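PDB 4NEK: enoyl-CoA hydratase/carnithine racemase from Magnetospirillum magneticum, which probably acts as a delta(3)-delta(2)-enoyl-CoA isomerase of the enoyl-CoA hydratase/isomerase family, shifting the double bond of enoyl-CoA substrates. Local coordinates for residues N25-E30 with D59-N64; K92-A97 with H112-Y117. All blocks are in the same frame, centred on the assembly; numbering follows the deposited sequence.

Contact 1: N25-E30 with D59-N64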
loop_
_atom_site.group_PDB
_atom_site.type_symbol
_atom_site.label_atom_id
_atom_site.label_comp_id
_atom_site.label_asym_id
_atom_site.label_seq_id
_atom_site.Cartn_x
_atom_site.Cartn_y
_atom_site.Cartn_z
ATOM N N ASN C 25 5.996 -31.999 2.053
ATOM C CA ASN C 25 5.119 -32.248 0.939
ATOM C C ASN C 25 5.773 -32.091 -0.412
ATOM O O ASN C 25 5.129 -31.711 -1.398
ATOM C CB ASN C 25 3.854 -31.375 1.045
ATOM C CG ASN C 25 2.910 -31.858 2.142
ATOM O OD1 ASN C 25 3.029 -32.982 2.577
ATOM N ND2 ASN C 25 1.990 -31.011 2.589
ATOM N N ALA C 26 7.059 -32.400 -0.481
ATOM C CA ALA C 26 7.728 -32.469 -1.768
ATOM C C ALA C 26 7.067 -33.569 -2.590
ATOM O O ALA C 26 6.915 -34.676 -2.112
ATOM C CB ALA C 26 9.210 -32.754 -1.589
ATOM N N LEU C 27 6.651 -33.252 -3.810
ATOM C CA LEU C 27 5.819 -34.148 -4.586
ATOM C C LEU C 27 6.592 -35.200 -5.376
ATOM O O LEU C 27 7.691 -34.943 -5.882
ATOM C CB LEU C 27 4.968 -33.369 -5.559
ATOM C CG LEU C 27 4.042 -32.356 -4.887
ATOM C CD1 LEU C 27 3.332 -31.623 -6.006
ATOM C CD2 LEU C 27 3.005 -32.976 -3.961
ATOM N N ILE C 28 5.975 -36.375 -5.463
ATOM C CA ILE C 28 6.425 -37.487 -6.277
ATOM C C ILE C 28 5.244 -37.965 -7.130
ATOM O O ILE C 28 4.079 -37.582 -6.925
ATOM C CB ILE C 28 6.977 -38.630 -5.387
ATOM C CG1 ILE C 28 5.933 -39.082 -4.364
ATOM C CG2 ILE C 28 8.223 -38.183 -4.624
ATOM C CD1 ILE C 28 6.361 -40.282 -3.520
ATOM N N GLY C 29 5.525 -38.845 -8.073
ATOM C CA GLY C 29 4.526 -39.322 -9.032
ATOM C C GLY C 29 3.249 -39.844 -8.394
ATOM O O GLY C 29 2.154 -39.611 -8.931
ATOM N N GLU C 30 3.380 -40.614 -7.308
ATOM C CA GLU C 30 2.181 -41.202 -6.683
ATOM C C GLU C 30 1.270 -40.132 -6.129
ATOM O O GLU C 30 0.068 -40.349 -6.112
ATOM C CB GLU C 30 2.434 -42.242 -5.573
ATOM C CG GLU C 30 3.408 -41.801 -4.498
ATOM C CD GLU C 30 3.775 -42.910 -3.504
ATOM O OE1 GLU C 30 2.833 -43.315 -2.787
ATOM O OE2 GLU C 30 4.974 -43.377 -3.443
ATOM N N ASP C 59 3.527 -26.898 6.145
ATOM C CA ASP C 59 3.922 -26.590 4.789
ATOM C C ASP C 59 2.861 -26.934 3.789
ATOM O O ASP C 59 2.056 -27.796 4.006
ATOM C CB ASP C 59 5.160 -27.372 4.399
ATOM C CG ASP C 59 6.384 -26.981 5.205
ATOM O OD1 ASP C 59 7.025 -25.934 4.881
ATOM O OD2 ASP C 59 6.728 -27.738 6.157
ATOM N N PHE C 60 2.847 -26.209 2.692
ATOM C CA PHE C 60 1.931 -26.493 1.634
ATOM C C PHE C 60 2.601 -27.504 0.703
ATOM O O PHE C 60 2.147 -28.629 0.585
ATOM C CB PHE C 60 1.545 -25.196 0.896
ATOM C CG PHE C 60 0.489 -25.379 -0.163
ATOM C CD1 PHE C 60 -0.762 -25.773 0.168
ATOM C CD2 PHE C 60 0.776 -25.142 -1.509
ATOM C CE1 PHE C 60 -1.732 -25.945 -0.806
ATOM C CE2 PHE C 60 -0.184 -25.305 -2.491
ATOM C CZ PHE C 60 -1.440 -25.720 -2.135
ATOM N N SER C 61 3.665 -27.082 0.022
ATOM C CA SER C 61 4.474 -27.991 -0.759
ATOM C C SER C 61 5.761 -27.372 -1.101
ATOM O O SER C 61 5.820 -26.267 -1.642
ATOM C CB SER C 61 3.783 -28.368 -2.062
ATOM O OG SER C 61 4.650 -29.165 -2.817
ATOM N N ALA C 62 6.815 -28.129 -0.865
ATOM C CA ALA C 62 8.132 -27.731 -1.274
ATOM C C ALA C 62 8.421 -28.010 -2.748
ATOM O O ALA C 62 9.544 -27.948 -3.154
ATOM C CB ALA C 62 9.148 -28.439 -0.418
ATOM N N GLY C 63 7.412 -28.333 -3.551
ATOM C CA GLY C 63 7.585 -28.518 -4.959
ATOM C C GLY C 63 7.999 -29.925 -5.215
ATOM O O GLY C 63 7.808 -30.791 -4.386
ATOM N N ASN C 64 8.533 -30.172 -6.400
ATOM C CA ASN C 64 8.897 -31.522 -6.723
ATOM C C ASN C 64 10.040 -32.018 -5.898
ATOM O O ASN C 64 10.960 -31.276 -5.594
ATOM C CB ASN C 64 9.261 -31.649 -8.172
ATOM C CG ASN C 64 8.039 -31.812 -9.015
ATOM O OD1 ASN C 64 7.400 -32.871 -9.016
ATOM N ND2 ASN C 64 7.692 -30.769 -9.743
#
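N25 reaches across to the backbone of F60 and S61, and its side chain can be followed atom by atom. N25 CB lies against F60 O (3.3 Å) and near S61 CA. CG stands beside its own backbone N, anti to the carbonyl carbon (chi1 -73°), which brings the amide over to F60 O. At the tip, N25 ND2 donates to F60 O (3.1 Å, 153° at the hydrogen); the acceptor lies nearly in the amide plane, whereas the donor sits above the carbonyl plane. OD1 turns to R20 N, so both ends of this buried amide are held.

The next tie runs the other way. S61 OG, anti to its backbone N (chi1 176°), donates to N25 O at 3.0 Å and accepts from G63 N at 3.0 Å, forming an ST turn. An alanine here would probably leave N25 O and G63 N without these bonds and let the turn relax. Beyond it, L27 N donates to G63 O (2.8 Å), which also receives a close CH contact from A26 CA. The FSAGN sequence of 60-64 probably corresponds to the loop that, in crotonase-fold relatives, contributes a backbone N-H to the oxyanion hole.

Contact 2: K92-A97 with H112-Y117; sequences KPVVAA and HCDLVY
V95, A96 and A97 pair in parallel register with L115, V116 and Y117, joining two neighbouring inner strands of the crotonase-fold sheet. The segment axes lie 4.7 Å apart and only 10° from parallel, with A96 N bonded to L115 O and Y117 N to A96 O.

The clearest fit of bump to hollow is at C113, whose sulphur settles between two neighbours of the facing segment: C113 SG is 3.9 Å from V94 CG1 and 4.0 Å from A96 CB. The short side chain of A96 meets the sulphur with its single methyl, and V116 CG2 borders that same methyl. On the face bearing V95, A97, L115 and Y117, V95 splays its two branches, CG2 toward L115 CB (4.3 Å) and CG1 to the edge of the Y117 ring, near its plane, 4.4 Å from CE2. Helix 179-194 covers this face, with L193 against V95 and L115.

Where the pairing begins, V94 O accepts D114 N at 2.8 Å and, more weakly, L115 N. D114 also links outward: OD1 bonds H149 of a neighbouring subunit and OD2 forms a salt bridge with K205. With its anti lone pair, D114 OD2 also takes the N-H of V94, 2.8 Å from V94 N.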
loop_
_atom_site.group_PDB
_atom_site.type_symbol
_atom_site.label_atom_id
_atom_site.label_comp_id
_atom_site.label_asym_id
_atom_site.label_seq_id
_atom_site.Cartn_x
_atom_site.Cartn_y
_atom_site.Cartn_z
ATOM N N LYS C 92 -15.506 -26.808 -11.142
ATOM C CA LYS C 92 -15.916 -26.391 -9.811
ATOM C C LYS C 92 -14.843 -25.536 -9.141
ATOM O O LYS C 92 -13.685 -25.607 -9.478
ATOM C CB LYS C 92 -16.241 -27.606 -8.929
ATOM C CG LYS C 92 -17.341 -28.477 -9.500
ATOM C CD LYS C 92 -17.656 -29.733 -8.654
ATOM C CE LYS C 92 -18.686 -30.600 -9.368
ATOM N NZ LYS C 92 -19.026 -31.821 -8.625
ATOM N N PRO C 93 -15.247 -24.738 -8.186
ATOM C CA PRO C 93 -14.327 -23.845 -7.514
ATOM C C PRO C 93 -13.322 -24.565 -6.669
ATOM O O PRO C 93 -13.601 -25.646 -6.157
ATOM C CB PRO C 93 -15.222 -23.015 -6.579
ATOM C CG PRO C 93 -16.613 -23.206 -7.073
ATOM C CD PRO C 93 -16.643 -24.547 -7.741
ATOM N N VAL C 94 -12.177 -23.915 -6.500
ATOM C CA VAL C 94 -11.037 -24.492 -5.811
ATOM C C VAL C 94 -10.466 -23.444 -4.856
ATOM O O VAL C 94 -10.145 -22.348 -5.252
ATOM C CB VAL C 94 -9.959 -24.873 -6.823
ATOM C CG1 VAL C 94 -8.749 -25.452 -6.133
ATOM C CG2 VAL C 94 -10.501 -25.851 -7.864
ATOM N N VAL C 95 -10.404 -23.795 -3.587
ATOM C CA VAL C 95 -9.870 -22.921 -2.560
ATOM C C VAL C 95 -8.623 -23.573 -2.017
ATOM O O VAL C 95 -8.602 -24.783 -1.860
ATOM C CB VAL C 95 -10.875 -22.812 -1.404
ATOM C CG1 VAL C 95 -10.308 -21.951 -0.263
ATOM C CG2 VAL C 95 -12.191 -22.242 -1.907
ATOM N N ALA C 96 -7.586 -22.801 -1.774
ATOM C CA ALA C 96 -6.371 -23.352 -1.210
ATOM C C ALA C 96 -5.951 -22.614 0.036
ATOM O O ALA C 96 -6.208 -21.440 0.158
ATOM C CB ALA C 96 -5.268 -23.266 -2.216
ATOM N N ALA C 97 -5.320 -23.329 0.957
ATOM C CA ALA C 97 -4.787 -22.721 2.141
ATOM C C ALA C 97 -3.346 -23.097 2.186
ATOM O O ALA C 97 -3.024 -24.273 2.295
ATOM C CB ALA C 97 -5.505 -23.258 3.368
ATOM N N HIS C 112 -4.431 -20.982 -10.630
ATOM C CA HIS C 112 -5.595 -21.732 -11.034
ATOM C C HIS C 112 -6.614 -21.901 -9.911
ATOM O O HIS C 112 -7.676 -22.434 -10.153
ATOM C CB HIS C 112 -5.157 -23.096 -11.540
ATOM C CG HIS C 112 -4.103 -23.012 -12.580
ATOM N ND1 HIS C 112 -4.358 -22.525 -13.843
ATOM C CD2 HIS C 112 -2.777 -23.269 -12.528
ATOM C CE1 HIS C 112 -3.234 -22.496 -14.532
ATOM N NE2 HIS C 112 -2.259 -22.951 -13.760
ATOM N N CYS C 113 -6.308 -21.455 -8.704
ATOM C CA CYS C 113 -7.281 -21.477 -7.658
ATOM C C CYS C 113 -8.192 -20.255 -7.719
ATOM O O CYS C 113 -7.825 -19.230 -8.283
ATOM C CB CYS C 113 -6.589 -21.600 -6.322
ATOM S SG CYS C 113 -5.658 -23.157 -6.228
ATOM N N ASP C 114 -9.396 -20.383 -7.153
ATOM C CA ASP C 114 -10.360 -19.326 -7.157
ATOM C C ASP C 114 -10.175 -18.472 -5.939
ATOM O O ASP C 114 -10.313 -17.247 -6.024
ATOM C CB ASP C 114 -11.721 -19.903 -7.225
ATOM C CG ASP C 114 -11.919 -20.710 -8.510
ATOM O OD1 ASP C 114 -11.981 -20.098 -9.603
ATOM O OD2 ASP C 114 -11.981 -21.965 -8.433
ATOM N N LEU C 115 -9.823 -19.091 -4.820
ATOM C CA LEU C 115 -9.445 -18.355 -3.621
ATOM C C LEU C 115 -8.290 -19.013 -2.948
ATOM O O LEU C 115 -8.233 -20.223 -2.872
ATOM C CB LEU C 115 -10.591 -18.360 -2.604
ATOM C CG LEU C 115 -11.912 -17.740 -3.012
ATOM C CD1 LEU C 115 -12.980 -18.033 -1.967
ATOM C CD2 LEU C 115 -11.806 -16.247 -3.209
ATOM N N VAL C 116 -7.423 -18.220 -2.360
ATOM C CA VAL C 116 -6.237 -18.697 -1.690
ATOM C C VAL C 116 -5.925 -17.865 -0.461
ATOM O O VAL C 116 -5.930 -16.646 -0.511
ATOM C CB VAL C 116 -5.047 -18.536 -2.614
ATOM C CG1 VAL C 116 -3.802 -19.070 -1.934
ATOM C CG2 VAL C 116 -5.262 -19.249 -3.921
ATOM N N TYR C 117 -5.696 -18.521 0.661
ATOM C CA TYR C 117 -5.339 -17.841 1.929
ATOM C C TYR C 117 -4.018 -18.414 2.316
ATOM O O TYR C 117 -3.780 -19.592 2.106
ATOM C CB TYR C 117 -6.367 -18.090 3.040
ATOM C CG TYR C 117 -7.688 -17.582 2.618
ATOM C CD1 TYR C 117 -8.054 -16.246 2.805
ATOM C CD2 TYR C 117 -8.540 -18.417 1.872
ATOM C CE1 TYR C 117 -9.257 -15.752 2.300
ATOM C CE2 TYR C 117 -9.758 -17.948 1.377
ATOM C CZ TYR C 117 -10.122 -16.627 1.587
ATOM O OH TYR C 117 -11.346 -16.232 1.115
#

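Overall arrangement
Followed from the N terminus, the chain leaves strand 13-18, passes through 25-30 into helix 29-44, returns along strand 50-54, and at 59-64 closes a loop of 28 intervening residues: contact 1. Helices 66-69 and 79-88 then lead to strand 94-98. Contact 2 closes a shorter loop, whose 14 intervening residues include strand 101-103 and helix 105-108. The two loops stand in series, neither nested nor crossed, with centres about 18 Å apart. They are nevertheless joined: F60 CD1 packs 3.4 Å from A97 O, and strand 50-54 pairs with 94-98. Together they illustrate how closures in series can pin two loop segments together (contact 1) and pair neighbouring strands of the central sheet (contact 2).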